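Local coordinates for MsStt7d protein (Micromonas, PDB 4IX3) that probably phosphorylates other proteins using ATP, as the protein kinase domain of a state transition kinase homolog, and holds a magnesium ion in its active cleft, at residues 116-119 and 120-123; 145-148 and 149-153; 166-170 and 171-175. All coordinates share one frame; numbering follows the deposited sequence.

Contact 1 (116-119 and 120-123); sequences ENTV and EALM
Leu122 lays its CD1 methyl against the side chain of Asn117, reaching within 3.6 Å of Asn117 CB and 3.4 Å of Asn117 OD1. The two side chains pass at a slant, the methyl resting on CB and the oxygen end of the amide; Asn117 OD1 also accepts a hydrogen bond from the backbone N of Ala176. Next along the chain, Thr118 is the N-cap of helix 119-125. Its OG1 stands between the backbone N and the carbonyl carbon (chi1 69°), which turns it over the first turn to accept from Ala121 N at 3.0 Å in a nearly straight bond, 166° at the hydrogen. A water lies 2.7 Å from Thr118 OG1 and donates to Glu120 OE1, linking the cap to the extended glutamate side chain. The regular helical bonds then begin, with Leu122 N donating to Thr118 O at 3.0 Å and Met123 N to Val119 O at 2.8 Å. The CB and CG of Met123 lie against that same Val119 carbonyl oxygen, each at 3.3 Å. Beyond the cap, Leu122 and Met123 pack on Leu130 of helix 127-133, while Val119 packs on Leu174 of strand 174-177 and on Leu260 of helix 246-261.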
loop_
_atom_site.group_PDB
_atom_site.type_symbol
_atom_site.label_atom_id
_atom_site.label_comp_id
_atom_site.label_asym_id
_atom_site.label_seq_id
_atom_site.Cartn_x
_atom_site.Cartn_y
_atom_site.Cartn_z
ATOM N N GLU B 116 8.204 -13.831 16.719
ATOM C CA GLU B 116 7.070 -14.227 15.927
ATOM C C GLU B 116 5.766 -13.471 16.157
ATOM O O GLU B 116 4.891 -13.497 15.271
ATOM C CB GLU B 116 6.863 -15.732 15.998
ATOM C CG GLU B 116 7.747 -16.451 14.991
ATOM C CD GLU B 116 7.698 -15.857 13.589
ATOM O OE1 GLU B 116 8.716 -15.920 12.892
ATOM O OE2 GLU B 116 6.662 -15.314 13.157
ATOM N N ASN B 117 5.767 -12.674 17.219
ATOM C CA ASN B 117 4.670 -12.043 17.946
ATOM C C ASN B 117 4.658 -10.580 17.586
ATOM O O ASN B 117 5.710 -10.057 17.229
ATOM C CB ASN B 117 4.926 -12.107 19.501
ATOM C CG ASN B 117 6.099 -11.207 20.004
ATOM O OD1 ASN B 117 5.948 -9.974 20.186
ATOM N ND2 ASN B 117 7.228 -11.828 20.349
ATOM N N THR B 118 3.516 -9.899 17.463
ATOM C CA THR B 118 3.531 -8.435 17.633
ATOM C C THR B 118 2.775 -8.113 18.924
ATOM O O THR B 118 1.992 -8.939 19.374
ATOM C CB THR B 118 2.812 -7.700 16.467
ATOM O OG1 THR B 118 1.397 -7.972 16.546
ATOM C CG2 THR B 118 3.337 -8.158 15.110
ATOM N N VAL B 119 2.953 -6.920 19.458
ATOM C CA VAL B 119 2.170 -6.523 20.638
ATOM C C VAL B 119 0.670 -6.474 20.316
ATOM O O VAL B 119 -0.148 -6.784 21.182
ATOM C CB VAL B 119 2.740 -5.218 21.203
ATOM C CG1 VAL B 119 1.778 -4.645 22.253
ATOM C CG2 VAL B 119 4.141 -5.511 21.793
ATOM N N GLU B 120 0.326 -6.150 19.078
ATOM C CA GLU B 120 -1.094 -6.176 18.698
ATOM C C GLU B 120 -1.650 -7.577 18.881
ATOM O O GLU B 120 -2.726 -7.762 19.489
ATOM C CB GLU B 120 -1.301 -5.677 17.255
ATOM C CG GLU B 120 -2.767 -5.722 16.815
ATOM C CD GLU B 120 -2.862 -5.394 15.331
ATOM O OE1 GLU B 120 -2.658 -6.319 14.514
ATOM O OE2 GLU B 120 -3.083 -4.219 14.963
ATOM N N ALA B 121 -0.953 -8.557 18.322
ATOM C CA ALA B 121 -1.482 -9.921 18.378
ATOM C C ALA B 121 -1.496 -10.434 19.823
ATOM O O ALA B 121 -2.475 -11.061 20.253
ATOM C CB ALA B 121 -0.666 -10.834 17.451
ATOM N N LEU B 122 -0.455 -10.126 20.609
ATOM C CA LEU B 122 -0.391 -10.632 21.962
ATOM C C LEU B 122 -1.477 -9.956 22.790
ATOM O O LEU B 122 -2.138 -10.650 23.555
ATOM C CB LEU B 122 0.981 -10.309 22.556
ATOM C CG LEU B 122 2.140 -11.179 22.036
ATOM C CD1 LEU B 122 3.457 -10.480 22.384
ATOM C CD2 LEU B 122 2.092 -12.568 22.666
ATOM N N MET B 123 -1.626 -8.639 22.682
ATOM C CA MET B 123 -2.592 -7.947 23.541
ATOM C C MET B 123 -4.005 -8.453 23.253
ATOM O O MET B 123 -4.799 -8.558 24.195
ATOM C CB MET B 123 -2.509 -6.431 23.410
ATOM C CG MET B 123 -3.144 -5.828 22.167
ATOM S SD MET B 123 -2.766 -4.063 22.064
ATOM C CE MET B 123 -3.823 -3.708 20.651
HETATM O O HOH W 1 -0.048 -7.875 14.252
#

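Contact 2 (145-148 and 149-153); sequences TKKA and MRELL
Lys147 NZ is gripped by three partners: Glu151 OE1 at 2.7 Å in a salt bridge, a water at 2.9 Å, and the backbone O of Met134. The lysine chain runs out extended and bends only at its last torsion (chi4 -67°), which swings the ammonium group across to the carboxylate one helical turn on. There it meets the syn lone pair of Glu151 OE1. The water at Lys147 NZ also donates to Glu151 OE2, bridging the pair a second time, and Leu184 N binds this same oxygen, so both ends of the carboxylate are held.

Round the helix, Arg150 folds its guanidinium back so that Lys146 O lies over one face. A second water sits at the edge of this group, accepting from Arg150 NH1 at 3.1 Å and donating to Lys147 O. Lys146 runs alongside Arg150, its NZ 4.2 Å from Arg150 NH2; that proximity of like charges is probably eased by Phe338 O, which accepts from Arg150 NH2. Toward the interior, Thr145 CG2 touches Met149 CG at 3.9 Å, the two side chains pointing the same way. An i to i+4 salt bridge of this kind is a familiar helix feature, here on the long central helix 141-161 of the kinase C-lobe.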
loop_
_atom_site.group_PDB
_atom_site.type_symbol
_atom_site.label_atom_id
_atom_site.label_comp_id
_atom_site.label_asym_id
_atom_site.label_seq_id
_atom_site.Cartn_x
_atom_site.Cartn_y
_atom_site.Cartn_z
ATOM N N THR B 145 1.360 -2.181 31.027
ATOM C CA THR B 145 1.429 -0.809 30.549
ATOM C C THR B 145 2.676 -0.095 31.052
ATOM O O THR B 145 3.354 0.615 30.322
ATOM C CB THR B 145 0.130 -0.018 30.876
ATOM O OG1 THR B 145 -0.972 -0.776 30.333
ATOM C CG2 THR B 145 0.158 1.391 30.279
ATOM N N LYS B 146 2.961 -0.239 32.340
ATOM C CA LYS B 146 4.147 0.406 32.891
ATOM C C LYS B 146 5.441 -0.058 32.210
ATOM O O LYS B 146 6.273 0.763 31.789
ATOM C CB LYS B 146 4.192 0.086 34.385
ATOM C CG LYS B 146 3.197 0.875 35.207
ATOM C CD LYS B 146 3.322 0.613 36.705
ATOM C CE LYS B 146 4.801 0.574 37.052
ATOM N NZ LYS B 146 5.322 1.272 38.280
ATOM N N LYS B 147 5.564 -1.371 32.064
ATOM C CA LYS B 147 6.792 -1.894 31.482
ATOM C C LYS B 147 6.921 -1.512 30.007
ATOM O O LYS B 147 7.968 -1.057 29.531
ATOM C CB LYS B 147 6.894 -3.394 31.681
ATOM C CG LYS B 147 8.220 -3.990 31.188
ATOM C CD LYS B 147 8.275 -5.508 31.432
ATOM C CE LYS B 147 9.666 -6.131 31.349
ATOM N NZ LYS B 147 10.188 -6.057 29.949
ATOM N N ALA B 148 5.841 -1.731 29.242
ATOM C CA ALA B 148 5.867 -1.457 27.804
ATOM C C ALA B 148 6.068 0.018 27.546
ATOM O O ALA B 148 6.814 0.401 26.640
ATOM C CB ALA B 148 4.573 -1.908 27.152
ATOM N N MET B 149 5.348 0.891 28.266
ATOM C CA MET B 149 5.452 2.305 28.018
ATOM C C MET B 149 6.832 2.838 28.391
ATOM O O MET B 149 7.336 3.747 27.724
ATOM C CB MET B 149 4.308 3.100 28.656
ATOM C CG MET B 149 2.936 2.871 28.038
ATOM S SD MET B 149 2.837 3.207 26.255
ATOM C CE MET B 149 3.190 4.965 26.287
ATOM N N ARG B 150 7.423 2.311 29.459
ATOM C CA ARG B 150 8.754 2.804 29.813
ATOM C C ARG B 150 9.712 2.454 28.665
ATOM O O ARG B 150 10.546 3.306 28.290
ATOM C CB ARG B 150 9.205 2.131 31.124
ATOM C CG ARG B 150 10.530 2.661 31.661
ATOM C CD ARG B 150 10.984 1.922 32.911
ATOM N NE ARG B 150 10.119 2.183 34.062
ATOM C CZ ARG B 150 9.270 1.308 34.585
ATOM N NH1 ARG B 150 9.166 0.093 34.044
ATOM N NH2 ARG B 150 8.586 1.632 35.690
ATOM N N GLU B 151 9.586 1.229 28.131
ATOM C CA GLU B 151 10.477 0.830 27.020
ATOM C C GLU B 151 10.200 1.614 25.738
ATOM O O GLU B 151 11.115 2.110 25.069
ATOM C CB GLU B 151 10.327 -0.671 26.796
ATOM C CG GLU B 151 10.878 -1.442 27.983
ATOM C CD GLU B 151 10.501 -2.902 28.007
ATOM O OE1 GLU B 151 10.890 -3.590 29.001
ATOM O OE2 GLU B 151 9.779 -3.412 27.092
ATOM N N LEU B 152 8.933 1.762 25.394
ATOM C CA LEU B 152 8.566 2.501 24.180
ATOM C C LEU B 152 8.958 3.976 24.258
ATOM O O LEU B 152 9.559 4.524 23.316
ATOM C CB LEU B 152 7.044 2.421 23.990
ATOM C CG LEU B 152 6.512 3.257 22.798
ATOM C CD1 LEU B 152 7.163 2.839 21.470
ATOM C CD2 LEU B 152 4.992 3.058 22.737
ATOM N N LEU B 153 8.630 4.661 25.369
ATOM C CA LEU B 153 8.935 6.054 25.485
ATOM C C LEU B 153 10.473 6.233 25.529
ATOM O O LEU B 153 10.981 7.216 24.961
ATOM C CB LEU B 153 8.284 6.703 26.701
ATOM C CG LEU B 153 6.764 6.752 26.634
ATOM C CD1 LEU B 153 6.243 7.130 28.024
ATOM C CD2 LEU B 153 6.308 7.747 25.607
HETATM O O HOH W 2 8.596 -5.841 27.505
HETATM O O HOH W 3 10.357 -1.171 31.450
#

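Contact 3 (166-170 and 171-175); sequences HRDVK and PANLI. With MG (magnesium ion), chain E.
The carboxylate of Asp168 and the amide of Asn173 cross at about a right angle, their planes 89° apart, with the nitrogen end of the amide turned to the aspartate. Asn173 ND2 donates to the backbone O of Asp168 at 2.8 Å, a nearly straight bond (167°) that lies in the carbonyl plane and close to the plane of the amide. The same ND2 is 3.2 Å from Asp168 OD2. The carboxylate also meets Lys170, whose NZ bonds to the syn lone pair of Asp168 OD1 at 2.8 Å and more weakly to Asp168 OD2; Asp212 forms a second salt bridge with this ammonium group. The lysine chain runs out straight from CG to CE, passing the amide at a slant.

Asp168 OD2 binds the magnesium ion at 2.0 Å. Four waters and Asp188, which also accepts a weak hydrogen bond from Asn173 ND2, complete its six ligands. The His166 ring approaches obliquely, 58° from the amide plane, with Asn173 ND2 near its edge, while Asp168 N lies in the ring plane.

A tight turn brings the asparagine back: Asn173 N donates to Lys170 O at 2.9 Å from well above the carbonyl plane, and Leu174 N reaches Pro171 O. The sequence HRDVKPAN is the kinase catalytic loop, and Asn173 also belongs to a second magnesium site seen for this protein, which is not occupied in this chain. Pro171 packs on Glu120 and Met123 of helix 119-125 and on Val256 and Gln259 of helix 246-261, while Leu174 opens strand 174-177, which pairs antiparallel with strand 183-186.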
loop_
_atom_site.group_PDB
_atom_site.type_symbol
_atom_site.label_atom_id
_atom_site.label_comp_id
_atom_site.label_asym_id
_atom_site.label_seq_id
_atom_site.Cartn_x
_atom_site.Cartn_y
_atom_site.Cartn_z
ATOM N N HIS B 166 9.399 8.381 14.119
ATOM C CA HIS B 166 9.092 7.053 13.565
ATOM C C HIS B 166 7.862 7.159 12.648
ATOM O O HIS B 166 7.844 6.567 11.556
ATOM C CB HIS B 166 8.863 6.086 14.751
ATOM C CG HIS B 166 8.463 4.727 14.321
ATOM N ND1 HIS B 166 9.252 3.610 14.361
ATOM C CD2 HIS B 166 7.254 4.342 13.784
ATOM C CE1 HIS B 166 8.553 2.557 13.869
ATOM N NE2 HIS B 166 7.314 3.024 13.548
ATOM N N ARG B 167 6.841 7.876 13.106
ATOM C CA ARG B 167 5.658 8.138 12.295
ATOM C C ARG B 167 4.604 7.028 12.305
ATOM O O ARG B 167 3.443 7.283 11.983
ATOM C CB ARG B 167 6.066 8.451 10.852
ATOM C CG ARG B 167 5.504 9.760 10.319
ATOM C CD ARG B 167 5.174 9.656 8.839
ATOM N NE ARG B 167 5.678 10.801 8.086
ATOM C CZ ARG B 167 4.924 11.817 7.676
ATOM N NH1 ARG B 167 3.626 11.833 7.947
ATOM N NH2 ARG B 167 5.468 12.816 6.996
ATOM N N ASP B 168 4.989 5.804 12.657
ATOM C CA ASP B 168 4.026 4.689 12.589
ATOM C C ASP B 168 4.060 3.841 13.848
ATOM O O ASP B 168 4.042 2.613 13.813
ATOM C CB ASP B 168 4.259 3.826 11.320
ATOM C CG ASP B 168 3.036 2.997 10.919
ATOM O OD1 ASP B 168 1.945 3.234 11.468
ATOM O OD2 ASP B 168 3.188 2.081 10.070
ATOM N N VAL B 169 4.092 4.554 14.974
ATOM C CA VAL B 169 4.057 3.863 16.268
ATOM C C VAL B 169 2.648 3.305 16.484
ATOM O O VAL B 169 1.636 4.038 16.363
ATOM C CB VAL B 169 4.453 4.853 17.385
ATOM C CG1 VAL B 169 4.197 4.253 18.758
ATOM C CG2 VAL B 169 5.909 5.268 17.228
ATOM N N LYS B 170 2.588 2.031 16.841
ATOM C CA LYS B 170 1.326 1.354 17.112
ATOM C C LYS B 170 1.668 -0.047 17.618
ATOM O O LYS B 170 2.787 -0.522 17.382
ATOM C CB LYS B 170 0.373 1.291 15.874
ATOM C CG LYS B 170 1.046 0.649 14.649
ATOM C CD LYS B 170 0.143 0.844 13.447
ATOM C CE LYS B 170 0.699 0.227 12.171
ATOM N NZ LYS B 170 0.289 1.038 10.989
ATOM N N PRO B 171 0.728 -0.744 18.254
ATOM C CA PRO B 171 0.999 -2.097 18.723
ATOM C C PRO B 171 1.474 -3.075 17.629
ATOM O O PRO B 171 2.323 -3.937 17.896
ATOM C CB PRO B 171 -0.321 -2.499 19.397
ATOM C CG PRO B 171 -0.867 -1.175 19.908
ATOM C CD PRO B 171 -0.592 -0.251 18.739
ATOM N N ALA B 172 0.989 -2.934 16.387
ATOM C CA ALA B 172 1.378 -3.861 15.335
ATOM C C ALA B 172 2.854 -3.663 14.980
ATOM O O ALA B 172 3.421 -4.533 14.310
ATOM C CB ALA B 172 0.536 -3.638 14.058
ATOM N N ASN B 173 3.442 -2.513 15.328
ATOM C CA ASN B 173 4.846 -2.210 15.037
ATOM C C ASN B 173 5.745 -2.351 16.285
ATOM O O ASN B 173 6.856 -1.811 16.290
ATOM C CB ASN B 173 5.014 -0.840 14.380
ATOM C CG ASN B 173 4.726 -0.884 12.893
ATOM O OD1 ASN B 173 4.748 -1.962 12.294
ATOM N ND2 ASN B 173 4.461 0.272 12.320
ATOM N N LEU B 174 5.296 -3.170 17.236
ATOM C CA LEU B 174 6.141 -3.504 18.388
ATOM C C LEU B 174 6.242 -5.014 18.476
ATOM O O LEU B 174 5.265 -5.731 18.262
ATOM C CB LEU B 174 5.514 -2.902 19.669
ATOM C CG LEU B 174 5.627 -1.368 19.747
ATOM C CD1 LEU B 174 4.608 -0.786 20.748
ATOM C CD2 LEU B 174 7.054 -0.955 20.122
ATOM N N ILE B 175 7.436 -5.492 18.888
ATOM C CA ILE B 175 7.693 -6.896 19.135
ATOM C C ILE B 175 8.290 -6.998 20.543
ATOM O O ILE B 175 9.231 -6.244 20.854
ATOM C CB ILE B 175 8.687 -7.518 18.107
ATOM C CG1 ILE B 175 8.147 -7.379 16.688
ATOM C CG2 ILE B 175 8.985 -8.953 18.469
ATOM C CD1 ILE B 175 9.133 -7.856 15.651
HETATM MG MG MG E . 4.075 1.396 8.396
HETATM O O HOH W 4 5.183 3.136 8.213
HETATM O O HOH W 5 5.161 0.656 6.712
HETATM O O HOH W 6 3.129 -0.374 8.484
HETATM O O HOH W 7 2.667 2.177 7.206
#

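The three contacts follow one another along the chain, all within the protein kinase domain. Contact 1 starts the helix that comes after strand 106-112, contact 2 lies on helix 141-161, and contact 3 forms the catalytic loop running into strand 174-177. Contacts 1 and 3, with centres 11 Å apart, touch directly: Val119 N is 2.9 Å from Leu174 O, a probable hydrogen bond. Contact 2 reaches contact 3 through packing of Leu152 on Leu174 and Val169, their centres 13 Å apart. Contacts 1 and 2 do not touch, their nearest atoms being about 6 Å apart. Both helices thus back the loop that holds the magnesium ion.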